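Local coordinates for protein nidogen (Mus musculus, PDB 1NPE) that serves as a basement-membrane protein whose YWTD beta-propeller domain probably carries the laminin-binding site that ties laminin to the rest of the matrix, at residues 4-7 with 12-15; 60-65 with 69-74; 115-120 with 156-161; 172-175 with 180-183. One frame throughout, in Å; residues are numbered along the deposited sequence.

Interaction 1 (4-7 with 12-15); sequences LLFA and IERL
Phe6 lays its ring against Glu13 and Leu15 across the antiparallel hairpin of strands 4-7 and 12-15. Its CG stands between the backbone N and the carbonyl carbon (chi1 66°), which leans the ring over the partner strand. Followed outward from CB, one branch of the ring, CD1, lies 3.9 Å from Leu15 CD2. CE1 closes on the same methyl to 3.6 Å, and that methyl sits at the ring edge, near its plane. At the tip, CZ meets both Glu13 CB and Glu13 CG at 3.5 Å. This CB lies over one ring face, 3.6 Å from the centroid, in a CH-pi contact. Glu13 runs alongside the ring and then bends at chi2, taking its carboxylate off to a salt bridge with Lys11. With an alanine at Phe6, the Glu13 methylenes and the Leu15 methyl would probably lose the ring they pack on. The other sheet face holds Leu5, whose CD2 lies 3.9 Å from Arg14 CB and also approaches Ile12 CG2. Leu4 pairs with Leu15, and Phe6 with Glu13, through two backbone hydrogen bonds each, with Leu4 N to Leu15 O and Glu13 N to Phe6 O both at 2.7 Å. The contact thus splits Glu13 by chemistry: its aliphatic part is buried against an aromatic face, while its charge is answered by a lysine.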
loop_
_atom_site.group_PDB
_atom_site.type_symbol
_atom_site.label_atom_id
_atom_site.label_comp_id
_atom_site.label_asym_id
_atom_site.label_seq_id
_atom_site.Cartn_x
_atom_site.Cartn_y
_atom_site.Cartn_z
ATOM N N LEU A 4 -12.686 -0.576 17.354
ATOM C CA LEU A 4 -11.658 -1.000 16.415
ATOM C C LEU A 4 -12.261 -0.787 15.037
ATOM O O LEU A 4 -13.439 -1.079 14.820
ATOM C CB LEU A 4 -11.335 -2.484 16.578
ATOM C CG LEU A 4 -10.031 -2.891 17.252
ATOM C CD1 LEU A 4 -9.902 -4.405 17.163
ATOM C CD2 LEU A 4 -8.850 -2.222 16.571
ATOM N N LEU A 5 -11.450 -0.288 14.114
ATOM C CA LEU A 5 -11.902 -0.032 12.756
ATOM C C LEU A 5 -10.914 -0.617 11.766
ATOM O O LEU A 5 -9.702 -0.432 11.912
ATOM C CB LEU A 5 -12.014 1.478 12.522
ATOM C CG LEU A 5 -13.094 2.242 13.289
ATOM C CD1 LEU A 5 -12.668 3.677 13.516
ATOM C CD2 LEU A 5 -14.396 2.182 12.528
ATOM N N PHE A 6 -11.420 -1.363 10.788
ATOM C CA PHE A 6 -10.545 -1.923 9.766
ATOM C C PHE A 6 -11.128 -1.824 8.361
ATOM O O PHE A 6 -12.338 -1.709 8.185
ATOM C CB PHE A 6 -10.076 -3.345 10.107
ATOM C CG PHE A 6 -11.168 -4.377 10.127
ATOM C CD1 PHE A 6 -11.752 -4.766 11.333
ATOM C CD2 PHE A 6 -11.561 -5.014 8.954
ATOM C CE1 PHE A 6 -12.709 -5.781 11.377
ATOM C CE2 PHE A 6 -12.515 -6.031 8.982
ATOM C CZ PHE A 6 -13.090 -6.417 10.202
ATOM N N ALA A 7 -10.251 -1.846 7.364
ATOM C CA ALA A 7 -10.662 -1.720 5.978
ATOM C C ALA A 7 -10.722 -3.011 5.171
ATOM O O ALA A 7 -9.951 -3.944 5.391
ATOM C CB ALA A 7 -9.761 -0.717 5.271
ATOM N N ILE A 12 -15.643 -0.191 5.439
ATOM C CA ILE A 12 -14.832 -0.009 6.637
ATOM C C ILE A 12 -15.661 -0.688 7.730
ATOM O O ILE A 12 -16.829 -0.344 7.929
ATOM C CB ILE A 12 -14.633 1.474 7.034
ATOM C CG1 ILE A 12 -13.773 2.210 6.003
ATOM C CG2 ILE A 12 -13.957 1.558 8.399
ATOM C CD1 ILE A 12 -13.612 3.688 6.324
ATOM N N GLU A 13 -15.070 -1.671 8.403
ATOM C CA GLU A 13 -15.752 -2.402 9.465
ATOM C C GLU A 13 -15.504 -1.781 10.839
ATOM O O GLU A 13 -14.473 -1.153 11.075
ATOM C CB GLU A 13 -15.322 -3.871 9.465
ATOM C CG GLU A 13 -16.154 -4.793 10.368
ATOM C CD GLU A 13 -17.531 -5.142 9.800
ATOM O OE1 GLU A 13 -17.975 -4.510 8.820
ATOM O OE2 GLU A 13 -18.175 -6.063 10.337
ATOM N N ARG A 14 -16.436 -2.019 11.753
ATOM C CA ARG A 14 -16.362 -1.486 13.108
ATOM C C ARG A 14 -16.750 -2.525 14.162
ATOM O O ARG A 14 -17.734 -3.256 13.995
ATOM C CB ARG A 14 -17.309 -0.292 13.216
ATOM C CG ARG A 14 -17.508 0.253 14.607
ATOM C CD ARG A 14 -18.601 1.312 14.628
ATOM N NE ARG A 14 -18.646 1.972 15.927
ATOM C CZ ARG A 14 -19.202 3.156 16.155
ATOM N NH1 ARG A 14 -19.778 3.830 15.167
ATOM N NH2 ARG A 14 -19.163 3.677 17.374
ATOM N N LEU A 15 -15.960 -2.608 15.230
ATOM C CA LEU A 15 -16.264 -3.519 16.332
ATOM C C LEU A 15 -15.752 -2.953 17.644
ATOM O O LEU A 15 -14.632 -2.447 17.728
ATOM C CB LEU A 15 -15.726 -4.936 16.103
ATOM C CG LEU A 15 -14.232 -5.230 16.128
ATOM C CD1 LEU A 15 -14.007 -6.649 16.619
ATOM C CD2 LEU A 15 -13.655 -5.033 14.744
#

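Interaction 2 (60-65 with 69-74); sequences IGRASL and EPTTII
A classic beta bulge marks the outer hairpin of this propeller blade, where Ile73 and Ile74 both face Ile60. The carbonyl oxygen of Ile60 accepts from two successive amides, with Ile73 N at 2.9 Å and Ile74 N at 3.3 Å, and Ile60 N returns a bond to Ile74 O. Past the bulge the register has moved by one residue, and Arg62 pairs with Thr71. Here Arg62 O is again gripped twice. Thr71 N lies 2.9 Å away, whereas Thr71 OG1, at 3.2 Å, stands above the carbonyl plane, on the opposite face from the amide. The hydroxyl reaches this place because chi1 of 65° sets OG1 between the backbone N and carbonyl carbon of Thr71. The extra residue of the bulge, Ile73, branches in two directions: its CG1 arm passes Ile60 at a slant, with CD1 3.9 Å from Ile60 CG2, while its CG2 lies 3.8 Å from Arg62 NE. Replacing Ile73 with a serine would probably open a gap beside the Ile60 methyl and leave Arg62 NE without its neighbouring methyl. Arg62 is extended from CG to NE, which carries NH1 to the hydroxyl of Tyr51. At the turn end, Ala63 CB rests on Pro70 CA at 3.9 Å. Strand 71-74 is the outermost of its four-stranded sheet, and 59-64 separates it from 49-54. Trp95 of strand 92-97, in the next blade, covers Ile60 and Ile74, while Trp52 and Leu31 pack against Ala63 and Pro70.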
loop_
_atom_site.group_PDB
_atom_site.type_symbol
_atom_site.label_atom_id
_atom_site.label_comp_id
_atom_site.label_asym_id
_atom_site.label_seq_id
_atom_site.Cartn_x
_atom_site.Cartn_y
_atom_site.Cartn_z
ATOM N N ILE A 60 -8.624 10.485 -0.822
ATOM C CA ILE A 60 -8.474 10.539 0.628
ATOM C C ILE A 60 -9.773 11.151 1.116
ATOM O O ILE A 60 -10.209 12.181 0.592
ATOM C CB ILE A 60 -7.273 11.414 1.053
ATOM C CG1 ILE A 60 -5.969 10.713 0.662
ATOM C CG2 ILE A 60 -7.313 11.700 2.559
ATOM C CD1 ILE A 60 -4.731 11.504 0.961
ATOM N N GLY A 61 -10.422 10.481 2.065
ATOM C CA GLY A 61 -11.684 10.977 2.579
ATOM C C GLY A 61 -11.852 10.899 4.082
ATOM O O GLY A 61 -10.970 10.421 4.804
ATOM N N ARG A 62 -13.001 11.372 4.554
ATOM C CA ARG A 62 -13.303 11.371 5.979
ATOM C C ARG A 62 -14.800 11.385 6.257
ATOM O O ARG A 62 -15.599 11.834 5.433
ATOM C CB ARG A 62 -12.645 12.567 6.670
ATOM C CG ARG A 62 -13.120 13.921 6.168
ATOM C CD ARG A 62 -12.533 15.049 7.001
ATOM N NE ARG A 62 -13.018 16.347 6.556
ATOM C CZ ARG A 62 -12.729 17.503 7.145
ATOM N NH1 ARG A 62 -11.948 17.538 8.219
ATOM N NH2 ARG A 62 -13.228 18.627 6.657
ATOM N N ALA A 63 -15.158 10.917 7.449
ATOM C CA ALA A 63 -16.546 10.859 7.889
ATOM C C ALA A 63 -16.577 10.789 9.407
ATOM O O ALA A 63 -15.711 10.159 10.019
ATOM C CB ALA A 63 -17.229 9.633 7.298
ATOM N N SER A 64 -17.548 11.463 10.016
ATOM C CA SER A 64 -17.694 11.442 11.470
ATOM C C SER A 64 -18.030 10.020 11.906
ATOM O O SER A 64 -18.691 9.276 11.172
ATOM C CB SER A 64 -18.822 12.379 11.919
ATOM O OG SER A 64 -18.514 13.735 11.650
ATOM N N LEU A 65 -17.552 9.635 13.084
ATOM C CA LEU A 65 -17.814 8.301 13.610
ATOM C C LEU A 65 -19.300 8.153 13.918
ATOM O O LEU A 65 -19.886 7.092 13.699
ATOM C CB LEU A 65 -16.997 8.048 14.882
ATOM C CG LEU A 65 -17.080 6.629 15.463
ATOM C CD1 LEU A 65 -16.432 5.643 14.500
ATOM C CD2 LEU A 65 -16.407 6.570 16.828
ATOM N N GLU A 69 -21.889 11.402 6.856
ATOM C CA GLU A 69 -21.892 11.021 5.449
ATOM C C GLU A 69 -20.431 11.112 4.977
ATOM O O GLU A 69 -19.714 12.037 5.355
ATOM C CB GLU A 69 -22.768 12.006 4.666
ATOM C CG GLU A 69 -22.975 11.662 3.193
ATOM C CD GLU A 69 -23.751 10.369 2.978
ATOM O OE1 GLU A 69 -24.566 9.993 3.850
ATOM O OE2 GLU A 69 -23.547 9.732 1.922
ATOM N N PRO A 70 -19.957 10.126 4.199
ATOM C CA PRO A 70 -18.571 10.141 3.709
ATOM C C PRO A 70 -18.279 11.291 2.741
ATOM O O PRO A 70 -19.059 11.547 1.821
ATOM C CB PRO A 70 -18.446 8.786 3.011
ATOM C CG PRO A 70 -19.844 8.510 2.542
ATOM C CD PRO A 70 -20.656 8.911 3.747
ATOM N N THR A 71 -17.171 11.997 2.966
ATOM C CA THR A 71 -16.780 13.112 2.102
ATOM C C THR A 71 -15.320 13.005 1.672
ATOM O O THR A 71 -14.438 12.735 2.487
ATOM C CB THR A 71 -16.987 14.486 2.777
ATOM O OG1 THR A 71 -16.115 14.609 3.906
ATOM C CG2 THR A 71 -18.430 14.658 3.231
ATOM N N THR A 72 -15.078 13.206 0.381
ATOM C CA THR A 72 -13.736 13.148 -0.188
ATOM C C THR A 72 -13.061 14.515 -0.083
ATOM O O THR A 72 -13.666 15.526 -0.432
ATOM C CB THR A 72 -13.803 12.741 -1.664
ATOM O OG1 THR A 72 -14.536 11.515 -1.777
ATOM C CG2 THR A 72 -12.412 12.551 -2.233
ATOM N N ILE A 73 -11.830 14.550 0.427
ATOM C CA ILE A 73 -11.110 15.813 0.556
ATOM C C ILE A 73 -10.048 16.019 -0.516
ATOM O O ILE A 73 -9.782 17.153 -0.909
ATOM C CB ILE A 73 -10.506 16.031 1.979
ATOM C CG1 ILE A 73 -9.659 14.831 2.414
ATOM C CG2 ILE A 73 -11.619 16.314 2.985
ATOM C CD1 ILE A 73 -9.075 14.964 3.820
ATOM N N ILE A 74 -9.452 14.929 -1.001
ATOM C CA ILE A 74 -8.431 15.021 -2.046
ATOM C C ILE A 74 -8.608 13.966 -3.138
ATOM O O ILE A 74 -8.854 12.797 -2.844
ATOM C CB ILE A 74 -6.999 14.906 -1.475
ATOM C CG1 ILE A 74 -6.762 15.982 -0.405
ATOM C CG2 ILE A 74 -5.988 15.054 -2.597
ATOM C CD1 ILE A 74 -5.353 16.007 0.172
#

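Interaction 3 (115-120 with 156-161); sequences VLFDTG and TNRRIL
Arg158 reaches across to Thr119 and holds its carbonyl oxygen with two hydrogen bonds. NH1 lies 2.9 Å from Thr119 O in a fairly straight bond (160° at the hydrogen), and NH2 reaches the same atom at 3.3 Å with a more bent geometry. The grip is end-on, and the oxygen sits within 3° of the guanidinium plane. A fully stretched side chain, with CG anti to the backbone N and the chain extended from there to NE, delivers the guanidinium this far from its backbone. Gly120 O also lies at the guanidinium edge, 3.7 Å from Arg158 NH2, but its hydrogen bond comes from Lys147.

The charged component belongs to NH2, which also forms a salt bridge with Glu149; this probably balances the guanidinium charge while the group binds a neutral carbonyl.

These contacts join neighbouring blades of the six-bladed propeller. Phe117 ends strand 114-117, the outermost of one blade, and Thr119 and Gly120 begin the connection to the next, while Arg158 precedes 159-162, the outermost strand of that next blade. Val122, just beyond this loop, contributes to a cadmium site with Ser98 and Asp101.

Apolar packing involves the aliphatic part of the arginine. Arg158 CD lies 3.8 Å from Phe117 CE1 and makes an off-centre CH-pi contact, 4.2 Å from the ring centroid, and Arg158 CB also approaches Phe117 CE1. The two side chains run antiparallel alongside each other, with ring and guanidinium planes 55° apart. Trp138 meets both the Phe117 ring and Arg158.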
loop_
_atom_site.group_PDB
_atom_site.type_symbol
_atom_site.label_atom_id
_atom_site.label_comp_id
_atom_site.label_asym_id
_atom_site.label_seq_id
_atom_site.Cartn_x
_atom_site.Cartn_y
_atom_site.Cartn_z
ATOM N N VAL A 115 4.523 18.777 -0.089
ATOM C CA VAL A 115 5.256 17.532 -0.212
ATOM C C VAL A 115 6.337 17.587 0.855
ATOM O O VAL A 115 7.305 18.342 0.739
ATOM C CB VAL A 115 5.891 17.376 -1.619
ATOM C CG1 VAL A 115 6.742 16.116 -1.686
ATOM C CG2 VAL A 115 4.796 17.319 -2.686
ATOM N N LEU A 116 6.141 16.818 1.921
ATOM C CA LEU A 116 7.091 16.778 3.024
ATOM C C LEU A 116 8.390 16.090 2.605
ATOM O O LEU A 116 9.473 16.605 2.864
ATOM C CB LEU A 116 6.464 16.074 4.233
ATOM C CG LEU A 116 6.987 16.475 5.616
ATOM C CD1 LEU A 116 6.839 17.986 5.813
ATOM C CD2 LEU A 116 6.227 15.717 6.700
ATOM N N PHE A 117 8.275 14.943 1.941
ATOM C CA PHE A 117 9.442 14.196 1.474
ATOM C C PHE A 117 9.121 13.551 0.132
ATOM O O PHE A 117 7.997 13.112 -0.089
ATOM C CB PHE A 117 9.819 13.077 2.458
ATOM C CG PHE A 117 10.129 13.552 3.851
ATOM C CD1 PHE A 117 11.293 14.266 4.114
ATOM C CD2 PHE A 117 9.263 13.266 4.904
ATOM C CE1 PHE A 117 11.594 14.691 5.410
ATOM C CE2 PHE A 117 9.552 13.686 6.208
ATOM C CZ PHE A 117 10.722 14.401 6.461
ATOM N N ASP A 118 10.111 13.449 -0.747
ATOM C CA ASP A 118 9.875 12.827 -2.048
ATOM C C ASP A 118 11.110 12.215 -2.691
ATOM O O ASP A 118 11.158 12.022 -3.908
ATOM C CB ASP A 118 9.194 13.805 -3.015
ATOM C CG ASP A 118 10.077 14.974 -3.391
ATOM O OD1 ASP A 118 11.124 15.183 -2.735
ATOM O OD2 ASP A 118 9.719 15.678 -4.356
ATOM N N THR A 119 12.118 11.947 -1.873
ATOM C CA THR A 119 13.347 11.321 -2.333
ATOM C C THR A 119 13.587 10.166 -1.375
ATOM O O THR A 119 13.125 10.208 -0.239
ATOM C CB THR A 119 14.553 12.301 -2.312
ATOM O OG1 THR A 119 14.705 12.868 -1.005
ATOM C CG2 THR A 119 14.354 13.417 -3.328
ATOM N N GLY A 120 14.255 9.117 -1.847
ATOM C CA GLY A 120 14.518 7.961 -1.005
ATOM C C GLY A 120 13.267 7.155 -0.654
ATOM O O GLY A 120 13.275 6.363 0.292
ATOM N N THR A 156 11.897 18.319 9.409
ATOM C CA THR A 156 13.330 18.295 9.677
ATOM C C THR A 156 13.729 16.990 10.362
ATOM O O THR A 156 12.878 16.161 10.706
ATOM C CB THR A 156 13.787 19.474 10.597
ATOM O OG1 THR A 156 13.299 19.273 11.933
ATOM C CG2 THR A 156 13.278 20.815 10.063
ATOM N N ASN A 157 15.038 16.805 10.504
ATOM C CA ASN A 157 15.609 15.654 11.186
ATOM C C ASN A 157 15.199 14.259 10.701
ATOM O O ASN A 157 14.911 13.371 11.505
ATOM C CB ASN A 157 15.364 15.799 12.690
ATOM C CG ASN A 157 16.032 17.035 13.269
ATOM O OD1 ASN A 157 15.474 18.132 13.235
ATOM N ND2 ASN A 157 17.245 16.865 13.785
ATOM N N ARG A 158 15.178 14.074 9.386
ATOM C CA ARG A 158 14.839 12.778 8.818
ATOM C C ARG A 158 16.015 11.829 9.040
ATOM O O ARG A 158 17.175 12.224 8.902
ATOM C CB ARG A 158 14.553 12.899 7.323
ATOM C CG ARG A 158 14.239 11.571 6.666
ATOM C CD ARG A 158 13.942 11.725 5.193
ATOM N NE ARG A 158 13.666 10.434 4.576
ATOM C CZ ARG A 158 13.456 10.247 3.276
ATOM N NH1 ARG A 158 13.488 11.276 2.437
ATOM N NH2 ARG A 158 13.208 9.026 2.818
ATOM N N ARG A 159 15.713 10.587 9.408
ATOM C CA ARG A 159 16.758 9.590 9.631
ATOM C C ARG A 159 16.187 8.180 9.652
ATOM O O ARG A 159 15.009 7.976 9.943
ATOM C CB ARG A 159 17.507 9.869 10.942
ATOM C CG ARG A 159 16.622 9.797 12.169
ATOM C CD ARG A 159 17.312 10.329 13.404
ATOM N NE ARG A 159 16.440 10.214 14.572
ATOM C CZ ARG A 159 16.542 9.265 15.499
ATOM N NH1 ARG A 159 17.488 8.335 15.410
ATOM N NH2 ARG A 159 15.685 9.236 16.509
ATOM N N ILE A 160 17.039 7.214 9.328
ATOM C CA ILE A 160 16.657 5.813 9.316
ATOM C C ILE A 160 16.767 5.277 10.737
ATOM O O ILE A 160 17.767 5.498 11.414
ATOM C CB ILE A 160 17.567 5.001 8.373
ATOM C CG1 ILE A 160 17.497 5.587 6.963
ATOM C CG2 ILE A 160 17.135 3.548 8.352
ATOM C CD1 ILE A 160 18.388 4.892 5.945
ATOM N N LEU A 161 15.715 4.600 11.185
ATOM C CA LEU A 161 15.656 4.028 12.524
ATOM C C LEU A 161 16.068 2.549 12.517
ATOM O O LEU A 161 16.784 2.095 13.403
ATOM C CB LEU A 161 14.233 4.190 13.065
ATOM C CG LEU A 161 13.997 4.733 14.480
ATOM C CD1 LEU A 161 14.901 5.919 14.801
ATOM C CD2 LEU A 161 12.537 5.129 14.603
#

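Interaction 4 (172-175 with 180-183); sequences LTFD and QLCW
Leu172 and Leu181 cross obliquely on one face of the hairpin formed by 172-175 and 180-183, their CD1 methyls 4.0 Å apart. In Leu181, a CG anti to the backbone N (chi1 179°) and a chi2 of 65° together bring CD1 over the opposing strand, to within 3.3 Å of Thr173 O. Phe174, the residue paired with Leu181, meets it by its ring edge: Phe174 CD1 approaches Leu181 CB to 3.9 Å, with that CB near the ring plane. The same ring meets Tyr137 of the preceding blade, the two planes only about 15° apart. Leu172 and Trp183 touch at their bases, CB to CB at 3.8 Å, and the indole then leads away to pack on Ile148 and Leu194.

The reverse face is more polar. Thr173 CG2 lies 4.1 Å from Cys182 CB, and the threonine hydroxyl has a hydrogen bond with Ser216. Cys182 continues through SG into the disulfide with Cys193, in the adjacent strand 190-195. Beyond it, Asp175 OD1 is hydrogen-bonded to Ser178 in the turn.

Backbone bonds join Thr173 with Cys182 and Asp175 with Gln180, the shortest being Thr173 N to Cys182 O at 2.7 Å. The pairing therefore gives the blade two unlike surfaces: leucines and aromatic rings seal it against the preceding blade, whereas a disulfide and hydrogen-bonded side chains secure the other face.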
loop_
_atom_site.group_PDB
_atom_site.type_symbol
_atom_site.label_atom_id
_atom_site.label_comp_id
_atom_site.label_asym_id
_atom_site.label_seq_id
_atom_site.Cartn_x
_atom_site.Cartn_y
_atom_site.Cartn_z
ATOM N N LEU A 172 3.164 0.185 10.914
ATOM C CA LEU A 172 3.796 0.443 12.199
ATOM C C LEU A 172 2.858 1.210 13.112
ATOM O O LEU A 172 1.834 1.746 12.676
ATOM C CB LEU A 172 5.145 1.152 12.044
ATOM C CG LEU A 172 5.253 2.658 11.845
ATOM C CD1 LEU A 172 6.697 2.963 11.522
ATOM C CD2 LEU A 172 4.344 3.130 10.722
ATOM N N THR A 173 3.194 1.248 14.387
ATOM C CA THR A 173 2.341 1.937 15.336
ATOM C C THR A 173 3.191 2.459 16.479
ATOM O O THR A 173 4.267 1.927 16.748
ATOM C CB THR A 173 1.208 0.988 15.842
ATOM O OG1 THR A 173 0.294 1.725 16.661
ATOM C CG2 THR A 173 1.777 -0.198 16.621
ATOM N N PHE A 174 2.748 3.536 17.107
ATOM C CA PHE A 174 3.502 4.112 18.209
ATOM C C PHE A 174 2.663 4.257 19.463
ATOM O O PHE A 174 1.550 4.777 19.414
ATOM C CB PHE A 174 4.078 5.477 17.818
ATOM C CG PHE A 174 5.019 6.055 18.844
ATOM C CD1 PHE A 174 6.359 5.681 18.866
ATOM C CD2 PHE A 174 4.566 6.974 19.788
ATOM C CE1 PHE A 174 7.237 6.214 19.814
ATOM C CE2 PHE A 174 5.434 7.509 20.736
ATOM C CZ PHE A 174 6.773 7.131 20.750
ATOM N N ASP A 175 3.208 3.793 20.582
ATOM C CA ASP A 175 2.531 3.881 21.871
ATOM C C ASP A 175 3.283 4.892 22.731
ATOM O O ASP A 175 4.396 4.627 23.192
ATOM C CB ASP A 175 2.501 2.514 22.558
ATOM C CG ASP A 175 1.635 2.511 23.800
ATOM O OD1 ASP A 175 2.176 2.668 24.913
ATOM O OD2 ASP A 175 0.404 2.362 23.656
ATOM N N GLN A 180 7.198 3.186 22.639
ATOM C CA GLN A 180 7.463 2.018 21.824
ATOM C C GLN A 180 6.912 2.118 20.407
ATOM O O GLN A 180 5.724 2.382 20.191
ATOM C CB GLN A 180 6.870 0.790 22.525
ATOM C CG GLN A 180 7.687 -0.487 22.423
ATOM C CD GLN A 180 8.961 -0.462 23.256
ATOM O OE1 GLN A 180 9.760 -1.400 23.208
ATOM N NE2 GLN A 180 9.158 0.607 24.024
ATOM N N LEU A 181 7.806 1.931 19.444
ATOM C CA LEU A 181 7.442 1.934 18.038
ATOM C C LEU A 181 7.474 0.473 17.587
ATOM O O LEU A 181 8.502 -0.192 17.666
ATOM C CB LEU A 181 8.434 2.758 17.216
ATOM C CG LEU A 181 8.175 2.819 15.706
ATOM C CD1 LEU A 181 6.865 3.540 15.432
ATOM C CD2 LEU A 181 9.324 3.516 14.990
ATOM N N CYS A 182 6.336 -0.030 17.142
ATOM C CA CYS A 182 6.258 -1.404 16.686
ATOM C C CYS A 182 5.819 -1.470 15.233
ATOM O O CYS A 182 5.043 -0.642 14.779
ATOM C CB CYS A 182 5.256 -2.185 17.529
ATOM S SG CYS A 182 5.511 -2.109 19.326
ATOM N N TRP A 183 6.323 -2.460 14.507
ATOM C CA TRP A 183 5.940 -2.656 13.119
ATOM C C TRP A 183 5.686 -4.134 12.891
ATOM O O TRP A 183 6.068 -4.959 13.718
ATOM C CB TRP A 183 7.022 -2.138 12.160
ATOM C CG TRP A 183 8.326 -2.867 12.197
ATOM C CD1 TRP A 183 8.646 -4.015 11.522
ATOM C CD2 TRP A 183 9.513 -2.467 12.895
ATOM N NE1 TRP A 183 9.958 -4.349 11.754
ATOM C CE2 TRP A 183 10.516 -3.416 12.592
ATOM C CE3 TRP A 183 9.828 -1.397 13.744
ATOM C CZ2 TRP A 183 11.815 -3.329 13.103
ATOM C CZ3 TRP A 183 11.122 -1.308 14.254
ATOM C CH2 TRP A 183 12.099 -2.271 13.929
#

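The four contacts come in series along the chain and sample different parts of one six-bladed propeller. Interaction 1 lies in the blade where strands from the N-terminus join strand 256-259 near the C-terminus, closing the ring. Interaction 2 is the outer hairpin of the following blade, its centre about 15 Å away, and the two touch where Arg14 packs on Leu65. Interaction 3 bridges the next two blades near the periphery, about 30 Å from interaction 1 between centres. Interaction 4 is the inner hairpin of the blade after those, where Leu181 meets Leu161. Three contacts lie within single blades and one joins two neighbours, so both strand pairing and packing between blades are represented around the ring.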